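Side-chain contacts in genome polyprotein (Rhinovirus C, PDB 6KU8), which is the 3C cysteine protease that probably cleaves the viral polyprotein, here captured with the peptide-like inhibitor rupintrivir in its substrate cleft: residues D48-D53 and L78-N83; E8-L13 and M114-V119; C136-Y141 and I163-N168; I123-V128 and V171-A176. All coordinates share one frame; numbering follows the deposited sequence.

Contact 1: residues D48-D53 and L78-N83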
# COMPACT_ATOMS: atom_id res chain seq x y z
N ASP A 48 -14.35 7.57 9.49
CA ASP A 48 -13.84 7.80 10.84
C ASP A 48 -13.70 6.50 11.61
O ASP A 48 -12.96 6.46 12.60
CB ASP A 48 -14.75 8.77 11.59
CG ASP A 48 -14.68 10.18 11.02
OD1 ASP A 48 -15.71 10.88 11.05
OD2 ASP A 48 -13.59 10.58 10.54
N SER A 49 -14.38 5.45 11.19
CA SER A 49 -14.03 4.12 11.63
C SER A 49 -14.03 3.21 10.41
O SER A 49 -14.76 3.44 9.44
CB SER A 49 -14.98 3.58 12.73
OG SER A 49 -16.12 2.98 12.19
N VAL A 50 -13.15 2.21 10.46
CA VAL A 50 -12.91 1.32 9.34
C VAL A 50 -13.10 -0.11 9.81
O VAL A 50 -12.85 -0.44 10.98
CB VAL A 50 -11.49 1.52 8.74
CG1 VAL A 50 -11.36 2.92 8.13
CG2 VAL A 50 -10.43 1.33 9.82
N THR A 51 -13.56 -0.96 8.90
CA THR A 51 -13.67 -2.39 9.15
C THR A 51 -12.33 -3.05 8.85
O THR A 51 -11.90 -3.10 7.70
CB THR A 51 -14.77 -3.00 8.29
OG1 THR A 51 -15.96 -2.22 8.44
CG2 THR A 51 -15.04 -4.43 8.72
N ILE A 52 -11.68 -3.56 9.90
CA ILE A 52 -10.42 -4.28 9.78
C ILE A 52 -10.65 -5.70 10.26
O ILE A 52 -11.12 -5.91 11.39
CB ILE A 52 -9.32 -3.60 10.60
CG1 ILE A 52 -9.12 -2.16 10.10
CG2 ILE A 52 -8.03 -4.40 10.52
CD1 ILE A 52 -8.16 -1.37 10.94
N ASP A 53 -10.33 -6.68 9.41
CA ASP A 53 -10.55 -8.09 9.71
C ASP A 53 -11.95 -8.31 10.29
O ASP A 53 -12.14 -9.05 11.27
CB ASP A 53 -9.47 -8.64 10.65
CG ASP A 53 -8.06 -8.59 10.05
OD1 ASP A 53 -7.95 -8.60 8.80
OD2 ASP A 53 -7.06 -8.53 10.82
N LEU A 78 -3.46 5.91 8.34
CA LEU A 78 -4.45 5.80 9.39
C LEU A 78 -3.74 5.61 10.72
O LEU A 78 -2.87 4.74 10.84
CB LEU A 78 -5.41 4.64 9.16
CG LEU A 78 -6.12 4.53 7.81
CD1 LEU A 78 -6.96 3.26 7.80
CD2 LEU A 78 -6.96 5.78 7.56
N TRP A 79 -4.09 6.42 11.71
CA TRP A 79 -3.65 6.19 13.08
C TRP A 79 -4.84 5.59 13.81
O TRP A 79 -5.88 6.24 13.96
CB TRP A 79 -3.17 7.48 13.75
CG TRP A 79 -2.02 8.16 13.03
CD1 TRP A 79 -2.11 8.99 11.95
CD2 TRP A 79 -0.63 8.09 13.37
NE1 TRP A 79 -0.86 9.42 11.58
CE2 TRP A 79 0.06 8.89 12.44
CE3 TRP A 79 0.09 7.42 14.36
CZ2 TRP A 79 1.45 9.05 12.48
CZ3 TRP A 79 1.47 7.58 14.40
CH2 TRP A 79 2.14 8.39 13.46
N LEU A 80 -4.69 4.34 14.24
CA LEU A 80 -5.80 3.50 14.68
C LEU A 80 -5.89 3.43 16.19
O LEU A 80 -4.87 3.44 16.90
CB LEU A 80 -5.63 2.09 14.11
CG LEU A 80 -5.51 2.08 12.59
CD1 LEU A 80 -5.07 0.70 12.09
CD2 LEU A 80 -6.85 2.43 12.00
N ASP A 81 -7.12 3.33 16.69
CA ASP A 81 -7.37 3.24 18.13
C ASP A 81 -7.32 1.77 18.54
O ASP A 81 -8.34 1.10 18.71
CB ASP A 81 -8.69 3.89 18.49
CG ASP A 81 -8.89 4.03 19.99
OD1 ASP A 81 -7.88 3.97 20.73
OD2 ASP A 81 -10.04 4.19 20.43
N GLN A 82 -6.10 1.26 18.70
CA GLN A 82 -5.85 -0.14 19.01
C GLN A 82 -4.70 -0.21 20.00
O GLN A 82 -3.87 0.70 20.08
CB GLN A 82 -5.49 -0.96 17.75
CG GLN A 82 -4.08 -0.66 17.25
CD GLN A 82 -3.75 -1.24 15.87
OE1 GLN A 82 -4.65 -1.59 15.10
NE2 GLN A 82 -2.45 -1.32 15.56
N ASN A 83 -4.65 -1.32 20.75
CA ASN A 83 -3.54 -1.58 21.66
C ASN A 83 -2.34 -2.17 20.93
O ASN A 83 -1.20 -1.91 21.32
CB ASN A 83 -3.98 -2.55 22.77
CG ASN A 83 -2.89 -2.79 23.80
OD1 ASN A 83 -2.38 -1.86 24.41
ND2 ASN A 83 -2.54 -4.05 24.02

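Contact 2: residues E8-L13 and M114-V119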
# COMPACT_ATOMS: atom_id res chain seq x y z
N GLU A 8 10.20 -15.61 1.92
CA GLU A 8 9.85 -15.75 3.33
C GLU A 8 9.64 -14.39 3.97
O GLU A 8 8.68 -14.18 4.72
CB GLU A 8 10.93 -16.53 4.08
CG GLU A 8 10.86 -16.40 5.59
CD GLU A 8 11.84 -17.33 6.31
OE1 GLU A 8 12.82 -17.77 5.66
OE2 GLU A 8 11.62 -17.62 7.51
N PHE A 9 10.54 -13.43 3.68
CA PHE A 9 10.39 -12.07 4.19
C PHE A 9 9.01 -11.49 3.86
O PHE A 9 8.32 -10.95 4.73
CB PHE A 9 11.49 -11.18 3.62
CG PHE A 9 11.38 -9.72 4.00
CD1 PHE A 9 12.10 -9.22 5.06
CD2 PHE A 9 10.58 -8.84 3.26
CE1 PHE A 9 12.02 -7.86 5.42
CE2 PHE A 9 10.48 -7.49 3.61
CZ PHE A 9 11.21 -7.00 4.69
N VAL A 10 8.60 -11.59 2.60
CA VAL A 10 7.34 -10.96 2.20
C VAL A 10 6.16 -11.65 2.87
O VAL A 10 5.25 -10.99 3.38
CB VAL A 10 7.20 -10.95 0.67
CG1 VAL A 10 5.89 -10.29 0.28
CG2 VAL A 10 8.35 -10.20 0.04
N ARG A 11 6.15 -12.99 2.88
CA ARG A 11 5.07 -13.69 3.56
C ARG A 11 4.99 -13.30 5.03
O ARG A 11 3.90 -13.08 5.57
CB ARG A 11 5.24 -15.21 3.43
CG ARG A 11 4.36 -15.99 4.38
CD ARG A 11 4.12 -17.42 3.92
NE ARG A 11 2.98 -17.52 3.00
CZ ARG A 11 2.52 -18.66 2.49
NH1 ARG A 11 3.10 -19.81 2.82
NH2 ARG A 11 1.49 -18.66 1.66
N ALA A 12 6.14 -13.23 5.71
CA ALA A 12 6.12 -12.83 7.12
C ALA A 12 5.58 -11.42 7.28
O ALA A 12 4.87 -11.12 8.25
CB ALA A 12 7.52 -12.96 7.72
N LEU A 13 5.90 -10.53 6.33
CA LEU A 13 5.36 -9.17 6.36
C LEU A 13 3.83 -9.19 6.30
O LEU A 13 3.16 -8.55 7.12
CB LEU A 13 5.93 -8.36 5.19
CG LEU A 13 5.42 -6.91 5.10
CD1 LEU A 13 5.76 -6.15 6.35
CD2 LEU A 13 5.99 -6.20 3.86
N MET A 114 -3.68 -14.90 0.29
CA MET A 114 -2.23 -15.07 0.43
C MET A 114 -1.53 -15.10 -0.93
O MET A 114 -0.72 -15.97 -1.24
CB MET A 114 -1.89 -16.32 1.24
CG MET A 114 -2.43 -16.27 2.67
SD MET A 114 -1.83 -14.83 3.63
CE MET A 114 -2.43 -15.30 5.26
N LEU A 115 -1.84 -14.09 -1.74
CA LEU A 115 -1.22 -13.98 -3.05
C LEU A 115 0.20 -13.44 -2.92
O LEU A 115 0.46 -12.50 -2.16
CB LEU A 115 -2.04 -13.05 -3.94
CG LEU A 115 -1.50 -12.79 -5.34
CD1 LEU A 115 -1.40 -14.09 -6.12
CD2 LEU A 115 -2.40 -11.82 -6.07
N ASP A 116 1.11 -14.05 -3.67
CA ASP A 116 2.43 -13.50 -3.92
C ASP A 116 2.76 -13.77 -5.37
O ASP A 116 2.74 -14.93 -5.80
CB ASP A 116 3.50 -14.12 -3.01
CG ASP A 116 4.90 -13.54 -3.28
OD1 ASP A 116 5.53 -13.06 -2.33
OD2 ASP A 116 5.37 -13.56 -4.44
N VAL A 117 3.04 -12.72 -6.13
CA VAL A 117 3.39 -12.89 -7.54
C VAL A 117 4.58 -11.99 -7.84
O VAL A 117 4.74 -10.92 -7.24
CB VAL A 117 2.18 -12.56 -8.46
CG1 VAL A 117 1.80 -11.10 -8.35
CG2 VAL A 117 2.48 -12.93 -9.88
N GLU A 118 5.44 -12.44 -8.75
CA GLU A 118 6.58 -11.61 -9.13
C GLU A 118 6.14 -10.60 -10.18
O GLU A 118 5.69 -10.98 -11.27
CB GLU A 118 7.74 -12.46 -9.66
CG GLU A 118 8.99 -11.59 -9.91
CD GLU A 118 10.25 -12.40 -10.12
OE1 GLU A 118 10.19 -13.65 -9.98
OE2 GLU A 118 11.29 -11.78 -10.44
N VAL A 119 6.25 -9.30 -9.87
CA VAL A 119 5.94 -8.30 -10.89
C VAL A 119 7.18 -7.87 -11.66
O VAL A 119 7.06 -7.15 -12.66
CB VAL A 119 5.24 -7.06 -10.29
CG1 VAL A 119 3.96 -7.48 -9.55
CG2 VAL A 119 6.18 -6.30 -9.36

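Contact 3: residues C136-Y141 and I163-N168. With AG7 (4-{2-(4-fluoro-benzyl)-6-methyl-5-[(5-methyl-isoxazole-3-carbonyl)-amino]-4-oxo-heptanoylamino}-5-(2-oxo-pyrrolidin-3-yl)-pentanoic acid ethyl ester), chain B.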
# COMPACT_ATOMS: atom_id res chain seq x y z
N CYS A 136 0.76 11.32 -8.05
CA CYS A 136 2.19 11.52 -8.23
C CYS A 136 3.01 10.37 -7.63
O CYS A 136 2.48 9.49 -6.96
CB CYS A 136 2.62 12.85 -7.60
SG CYS A 136 2.48 12.86 -5.81
N ARG A 137 4.31 10.40 -7.90
CA ARG A 137 5.27 9.51 -7.24
C ARG A 137 4.91 8.04 -7.41
O ARG A 137 5.10 7.23 -6.50
CB ARG A 137 5.41 9.86 -5.76
CG ARG A 137 5.86 11.31 -5.51
CD ARG A 137 5.98 11.61 -4.02
NE ARG A 137 6.52 12.95 -3.79
CZ ARG A 137 6.46 13.60 -2.63
NH1 ARG A 137 5.91 13.03 -1.57
NH2 ARG A 137 6.96 14.83 -2.55
N LEU A 138 4.42 7.67 -8.59
CA LEU A 138 4.08 6.28 -8.88
C LEU A 138 5.30 5.51 -9.36
O LEU A 138 6.15 6.06 -10.07
CB LEU A 138 2.98 6.21 -9.93
CG LEU A 138 1.60 6.63 -9.43
CD1 LEU A 138 0.65 6.70 -10.62
CD2 LEU A 138 1.11 5.64 -8.37
N LEU A 139 5.37 4.24 -8.97
CA LEU A 139 6.29 3.27 -9.54
C LEU A 139 5.47 2.34 -10.44
O LEU A 139 4.33 2.01 -10.12
CB LEU A 139 7.00 2.47 -8.44
CG LEU A 139 7.62 3.25 -7.27
CD1 LEU A 139 8.24 2.32 -6.21
CD2 LEU A 139 8.62 4.25 -7.81
N LYS A 140 6.03 1.96 -11.60
CA LYS A 140 5.28 1.16 -12.57
C LYS A 140 5.94 -0.20 -12.75
O LYS A 140 7.17 -0.32 -12.72
CB LYS A 140 5.17 1.87 -13.93
CG LYS A 140 4.20 1.17 -14.92
CD LYS A 140 4.86 0.71 -16.21
CE LYS A 140 6.33 0.43 -16.07
NZ LYS A 140 7.00 0.28 -17.40
N TYR A 141 5.10 -1.23 -12.93
CA TYR A 141 5.61 -2.57 -13.20
C TYR A 141 4.82 -3.19 -14.35
O TYR A 141 3.61 -2.98 -14.47
CB TYR A 141 5.55 -3.48 -11.93
CG TYR A 141 4.55 -3.02 -10.88
CD1 TYR A 141 3.33 -3.65 -10.71
CD2 TYR A 141 4.84 -1.94 -10.06
CE1 TYR A 141 2.41 -3.21 -9.75
CE2 TYR A 141 3.94 -1.49 -9.11
CZ TYR A 141 2.73 -2.12 -8.96
OH TYR A 141 1.85 -1.67 -8.01
N ILE A 163 2.72 0.45 -2.23
CA ILE A 163 1.45 -0.26 -2.18
C ILE A 163 0.78 -0.12 -3.54
O ILE A 163 0.85 0.94 -4.18
CB ILE A 163 0.54 0.24 -1.03
CG1 ILE A 163 0.14 1.70 -1.27
CG2 ILE A 163 1.23 -0.04 0.33
CD1 ILE A 163 -0.95 2.21 -0.32
N HIS A 164 0.14 -1.19 -3.98
CA HIS A 164 -0.48 -1.21 -5.29
C HIS A 164 -1.72 -0.32 -5.30
O HIS A 164 -2.57 -0.43 -4.40
CB HIS A 164 -0.88 -2.64 -5.67
CG HIS A 164 -1.43 -2.72 -7.04
ND1 HIS A 164 -0.65 -2.55 -8.16
CD2 HIS A 164 -2.70 -2.85 -7.49
CE1 HIS A 164 -1.40 -2.63 -9.24
NE2 HIS A 164 -2.65 -2.80 -8.86
N VAL A 165 -1.85 0.54 -6.32
CA VAL A 165 -2.99 1.47 -6.29
C VAL A 165 -3.75 1.56 -7.62
O VAL A 165 -4.85 2.10 -7.65
CB VAL A 165 -2.55 2.88 -5.84
CG1 VAL A 165 -2.08 2.87 -4.39
CG2 VAL A 165 -1.48 3.45 -6.79
N GLY A 166 -3.20 1.02 -8.71
CA GLY A 166 -3.96 1.05 -9.95
C GLY A 166 -3.34 0.21 -11.05
O GLY A 166 -2.27 -0.38 -10.88
N GLY A 167 -4.04 0.16 -12.17
CA GLY A 167 -3.55 -0.56 -13.34
C GLY A 167 -4.51 -0.39 -14.50
O GLY A 167 -5.61 0.16 -14.35
N ASN A 168 -4.08 -0.87 -15.67
CA ASN A 168 -4.85 -0.69 -16.90
C ASN A 168 -5.04 -2.01 -17.65
O ASN A 168 -5.29 -2.00 -18.86
CB ASN A 168 -4.20 0.36 -17.81
CG ASN A 168 -2.94 -0.16 -18.50
OD1 ASN A 168 -2.34 -1.15 -18.07
ND2 ASN A 168 -2.53 0.52 -19.58
C01 AG7 B . -7.83 2.35 -11.65
C02 AG7 B . -8.69 2.76 -10.47
O03 AG7 B . -6.97 1.52 -11.63
C04 AG7 B . -8.14 2.37 -9.10
C05 AG7 B . -8.93 3.25 -8.14
C06 AG7 B . -8.36 4.67 -8.10
C07 AG7 B . -7.00 4.86 -7.89
C08 AG7 B . -6.48 6.15 -7.85
C09 AG7 B . -7.31 7.25 -8.03
C10 AG7 B . -8.67 7.06 -8.24
C11 AG7 B . -9.19 5.77 -8.28
N12 AG7 B . -7.44 -0.05 -8.39
C13 AG7 B . -7.81 -1.48 -8.39
C14 AG7 B . -6.63 -2.16 -9.06
C15 AG7 B . -6.66 -1.87 -10.61
C16 AG7 B . -5.65 -2.90 -11.34
N17 AG7 B . -6.19 -3.30 -12.47
O18 AG7 B . -4.59 -3.22 -10.91
C19 AG7 B . -8.18 -2.17 -7.07
C20 AG7 B . -8.85 -1.19 -6.10
C21 AG7 B . -10.30 -1.55 -6.36
O22 AG7 B . -11.29 -0.57 -6.38
O23 AG7 B . -10.55 -2.69 -6.58
C47 AG7 B . -8.40 0.87 -8.97
O48 AG7 B . -9.42 0.43 -9.38
C50 AG7 B . -12.54 -1.12 -6.69
C53 AG7 B . -13.61 -0.09 -6.34
C57 AG7 B . -8.22 3.15 -12.88
N58 AG7 B . -7.28 2.91 -13.91
C59 AG7 B . -6.97 3.99 -14.78
O60 AG7 B . -7.41 5.09 -14.74
C78 AG7 B . -9.58 2.70 -13.41
C81 AG7 B . -10.12 3.61 -14.53
F1 AG7 B . -6.78 8.51 -8.00
C82 AG7 B . -9.47 1.26 -13.91
C83 AG7 B . -7.56 -2.64 -12.63
C84 AG7 B . -7.86 -2.09 -11.16
C1 AG7 B . -6.01 3.50 -15.80

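Contact 4: residues I123-V128 and V171-A176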
# COMPACT_ATOMS: atom_id res chain seq x y z
N ILE A 123 9.94 0.61 -11.73
CA ILE A 123 10.66 1.81 -12.13
C ILE A 123 9.90 3.07 -11.71
O ILE A 123 8.67 3.13 -11.86
CB ILE A 123 10.91 1.84 -13.65
CG1 ILE A 123 9.59 2.07 -14.39
CG2 ILE A 123 11.60 0.56 -14.11
CD1 ILE A 123 9.71 2.17 -15.91
N PRO A 124 10.59 4.10 -11.23
CA PRO A 124 9.90 5.37 -10.97
C PRO A 124 9.29 5.87 -12.27
O PRO A 124 9.92 5.85 -13.32
CB PRO A 124 11.01 6.29 -10.46
CG PRO A 124 12.01 5.34 -9.84
CD PRO A 124 11.99 4.15 -10.79
N TYR A 125 8.04 6.29 -12.19
CA TYR A 125 7.30 6.62 -13.39
C TYR A 125 6.65 8.00 -13.36
O TYR A 125 6.23 8.48 -14.41
CB TYR A 125 6.24 5.55 -13.66
CG TYR A 125 5.64 5.61 -15.06
CD1 TYR A 125 6.38 5.21 -16.17
CD2 TYR A 125 4.34 6.05 -15.26
CE1 TYR A 125 5.83 5.26 -17.46
CE2 TYR A 125 3.79 6.11 -16.53
CZ TYR A 125 4.53 5.71 -17.62
OH TYR A 125 3.96 5.78 -18.87
N GLY A 126 6.57 8.64 -12.21
CA GLY A 126 6.07 9.99 -12.17
C GLY A 126 4.58 10.07 -11.93
O GLY A 126 4.01 9.28 -11.17
N GLU A 127 3.94 11.04 -12.58
CA GLU A 127 2.54 11.36 -12.37
C GLU A 127 1.68 10.77 -13.48
O GLU A 127 2.02 10.84 -14.66
CB GLU A 127 2.36 12.88 -12.31
CG GLU A 127 0.94 13.35 -12.05
CD GLU A 127 0.88 14.84 -11.74
OE1 GLU A 127 1.86 15.38 -11.19
OE2 GLU A 127 -0.16 15.47 -12.05
N VAL A 128 0.57 10.15 -13.08
CA VAL A 128 -0.39 9.55 -14.00
C VAL A 128 -1.76 9.89 -13.47
O VAL A 128 -1.97 9.94 -12.25
CB VAL A 128 -0.23 8.02 -14.12
CG1 VAL A 128 -1.21 7.45 -15.18
CG2 VAL A 128 1.19 7.65 -14.44
N VAL A 171 -0.32 -3.00 -17.14
CA VAL A 171 0.71 -2.63 -16.17
C VAL A 171 0.04 -2.30 -14.84
O VAL A 171 -1.18 -2.11 -14.76
CB VAL A 171 1.55 -1.44 -16.63
CG1 VAL A 171 2.26 -1.75 -17.97
CG2 VAL A 171 0.67 -0.20 -16.73
N GLY A 172 0.86 -2.22 -13.80
CA GLY A 172 0.40 -1.81 -12.49
C GLY A 172 1.15 -0.58 -12.02
O GLY A 172 2.31 -0.38 -12.38
N TYR A 173 0.48 0.24 -11.22
CA TYR A 173 1.05 1.45 -10.64
C TYR A 173 1.03 1.29 -9.13
O TYR A 173 0.00 0.92 -8.55
CB TYR A 173 0.27 2.72 -11.03
CG TYR A 173 -0.01 2.84 -12.51
CD1 TYR A 173 0.92 3.40 -13.37
CD2 TYR A 173 -1.20 2.39 -13.05
CE1 TYR A 173 0.67 3.51 -14.74
CE2 TYR A 173 -1.47 2.47 -14.42
CZ TYR A 173 -0.53 3.04 -15.25
OH TYR A 173 -0.79 3.14 -16.59
N GLY A 174 2.17 1.53 -8.50
CA GLY A 174 2.28 1.51 -7.05
C GLY A 174 2.62 2.90 -6.54
O GLY A 174 3.41 3.62 -7.16
N ALA A 175 2.02 3.27 -5.41
CA ALA A 175 2.39 4.52 -4.75
C ALA A 175 3.69 4.30 -3.99
O ALA A 175 3.77 3.43 -3.12
CB ALA A 175 1.27 4.97 -3.80
N ALA A 176 4.72 5.09 -4.30
CA ALA A 176 6.01 4.90 -3.65
C ALA A 176 5.87 5.09 -2.14
O ALA A 176 5.25 6.05 -1.67
CB ALA A 176 7.05 5.87 -4.21

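Contact 1: residues D48-D53 and L78-N83
Ile52 and Leu80 meet through methyl groups, as do the other pairs here, and no ring, amide or carboxylate presents a face or an edge between residues 48-53 and 78-83. The closest approach is tip to tip: Ile52 CD1 comes to 3.9 Å from Leu80 CD1. The same Ile52 CD1 also lies 4.2 Å from Leu80 CD2, so the end of the isoleucine faces the fork of the leucine rather than one prong. Extension explains the reach of Ile52: CG1 stands anti to its carbonyl carbon, and CD1 then continues almost straight (chi2 174°). Val50 makes two looser contacts with separate branches. Its CG2 is 4.3 Å from Leu80 CD2, while its CG1 lies 4.4 Å from Leu78 CD1. Leu80 therefore splits its methyls, CD2 serving both Val50 and Ile52 and CD1 serving Ile52. With no hydrogen bond or charge between the segments, apolar packing is what they share. The short strand segments 49-52 and 78-80 run at 80° to each other, their axes 9.6 Å apart at the closest, a spacing bridged by side chains and not by backbone. Ile21 touches both Val50 and Leu78, and Phe86 packs on Leu80, extending the apolar cluster. In the sheet both strands flank strand 55-66, and the backbone of Thr51 pairs with Thr22 where the sheet closes on itself. Inward methyls meeting across such a curled antiparallel sheet form the interior of the N-terminal six-stranded barrel of the chymotrypsin-like fold used by 3C proteases.

Contact 2: residues E8-L13 and M114-V119
Asp116 and Val10 join the N-terminal helix 8-17 to strand 115-130, part of the C-terminal sheet in this chymotrypsin-like protease. Followed outward from CB, the Asp116 side chain leaves the strand toward the helix, with CG anti to its backbone N (chi1 179°). At CG it divides, and its two oxygens have different surroundings. OD1 rests against the aliphatic side of Val10, 3.8 Å from CG1 and 4.0 Å from CB of that valine. These are van der Waals contacts of a carboxylate oxygen with carbon, and the two side chains cross at about a right angle. OD2 takes the polar role, being hydrogen-bonded to His104 of the neighbouring strand 100-107. That bond ties the carboxylate to its own sheet and probably steadies its rotation while OD1 lies on the valine. Val10 also touches Ala106, so this one residue reaches both strands. One helical position further along, Arg11 works at the outer margin of the contact. Its chain runs nearly extended through its first two torsions, then bends at chi3 (-86°) to bring the guanidinium over toward the beginning of the strand. There it crosses Met114 roughly at right angles, meeting the base of that side chain obliquely. Met114 has a left-handed backbone conformation just before the strand, and its N is hydrogen-bonded to the side chain of Asn108. No hydrogen bond passes between the helix and residues 114-119. At this outer margin the closest approach is from Arg11 NH2 to Met114 CB, 4.1 Å.

Contact 3: residues C136-Y141 and I163-N168
Tyr141 and His164 meet rim to rim, with the phenol oxygen doing the touching. Tyr141 OH lies 2.7 Å from His164 ND1 in a hydrogen bond that runs near the plane of both rings, and either partner could be the donor. The two planes are inclined to each other, so neither ring covers the other's face. The Tyr141 first torsion is 21°, well short of a staggered position, a strain that the bond to His164 may help to hold. His164 is relaxed by comparison: the imidazole is swung opposite the backbone N (chi1 -176°), out of the strand and between phenol and inhibitor. From its far edge, NE2 donates to the lactam oxygen O18 of AG7 at 2.9 Å and 165°, close to straight. One imidazole face is approached near its rim by Gly166 N, 3.9 Å above the plane. Gripped through both nitrogens, the ring is held in rotation. This histidine belongs to the S1 pocket of the 3C protease, where the inhibitor's lactam mimics the glutamine side chain of a substrate. The rest of its strand supplies backbone groups: Gly167 N donates to AG7 O03 at 3.3 Å, and Gly167 O accepts from AG7 N58 at 3.2 Å, pairing as in an added antiparallel strand. A weak bond also runs from AG7 N12 to Val165 O. Val165 and Gly166 form a classic beta bulge opposite Tyr173. On the apolar side, Val165 CG2, placed between its backbone N and carbonyl carbon, crosses Leu138 CD2 at 3.7 Å, and Val165 also packs on Ala175.

Contact 4: residues I123-V128 and V171-A176
Tyr173 meets Val128 and Tyr125 through a single ring atom, CE1. Val128 CG2 comes within 4.2 Å of Tyr173 CE1, the valine side chain crossing the tyrosine at about a right angle. Beside it, Tyr125 CE2 lies 4.4 Å from Tyr173 CE1, at the edge of the Tyr173 ring and close to its plane but oblique to that of Tyr125, so the rings brush without stacking. Within residues 123-128 the valine is also pressed to its neighbour: Val128 CG2 sits at the edge of the Tyr125 ring, 3.6 Å from Tyr125 CD2. The same methyl thus touches both tyrosines, at the rim of Tyr125 and obliquely to Tyr173. The first torsions set the two rings: that of Tyr125 extends opposite the backbone N (chi1 -166°), whereas Tyr173 directs CG away from its carbonyl carbon (chi1 -49°). Neither a hydrogen bond nor a charge pair links the two segments, and the touching surface is carbon throughout. Tyr125 stays largely open to solvent while Tyr173 is buried, so the cluster spans the surface and the layer beneath it. The nearest atoms of the Tyr173 side chain and the bound inhibitor are about 5 Å apart, so they do not touch. Tyr125 and Gly126 together face Leu138 as a classic beta bulge. Strands 115-130 and 172-176 are not paired with each other here; strand 138-141 runs between them, antiparallel to both. The Leu138 side chain touches both Val128 and Tyr173, so the three residues reach across the middle strand on the same side of the sheet.

Contact 1 belongs to the N-terminal barrel, its centre 24 to 27 Å from the others, and is wholly buried and apolar. Contacts 2, 3 and 4 all reach the C-terminal sheet. Contacts 2 and 4 use different parts of strand 115-130 and are partly exposed: the first sets a helix against it with a carboxylate and a guanidinium at the margin, the second adds aromatic rims and a valine. Contact 3 is buried like contact 1 but polar at its heart, with a histidine that also bonds the inhibitor. Its centre is 4 Å from that of contact 4, with strands 138-141 and 172-176 paired between them, whereas Val119 packing on Tyr141 connects contacts 2 and 3.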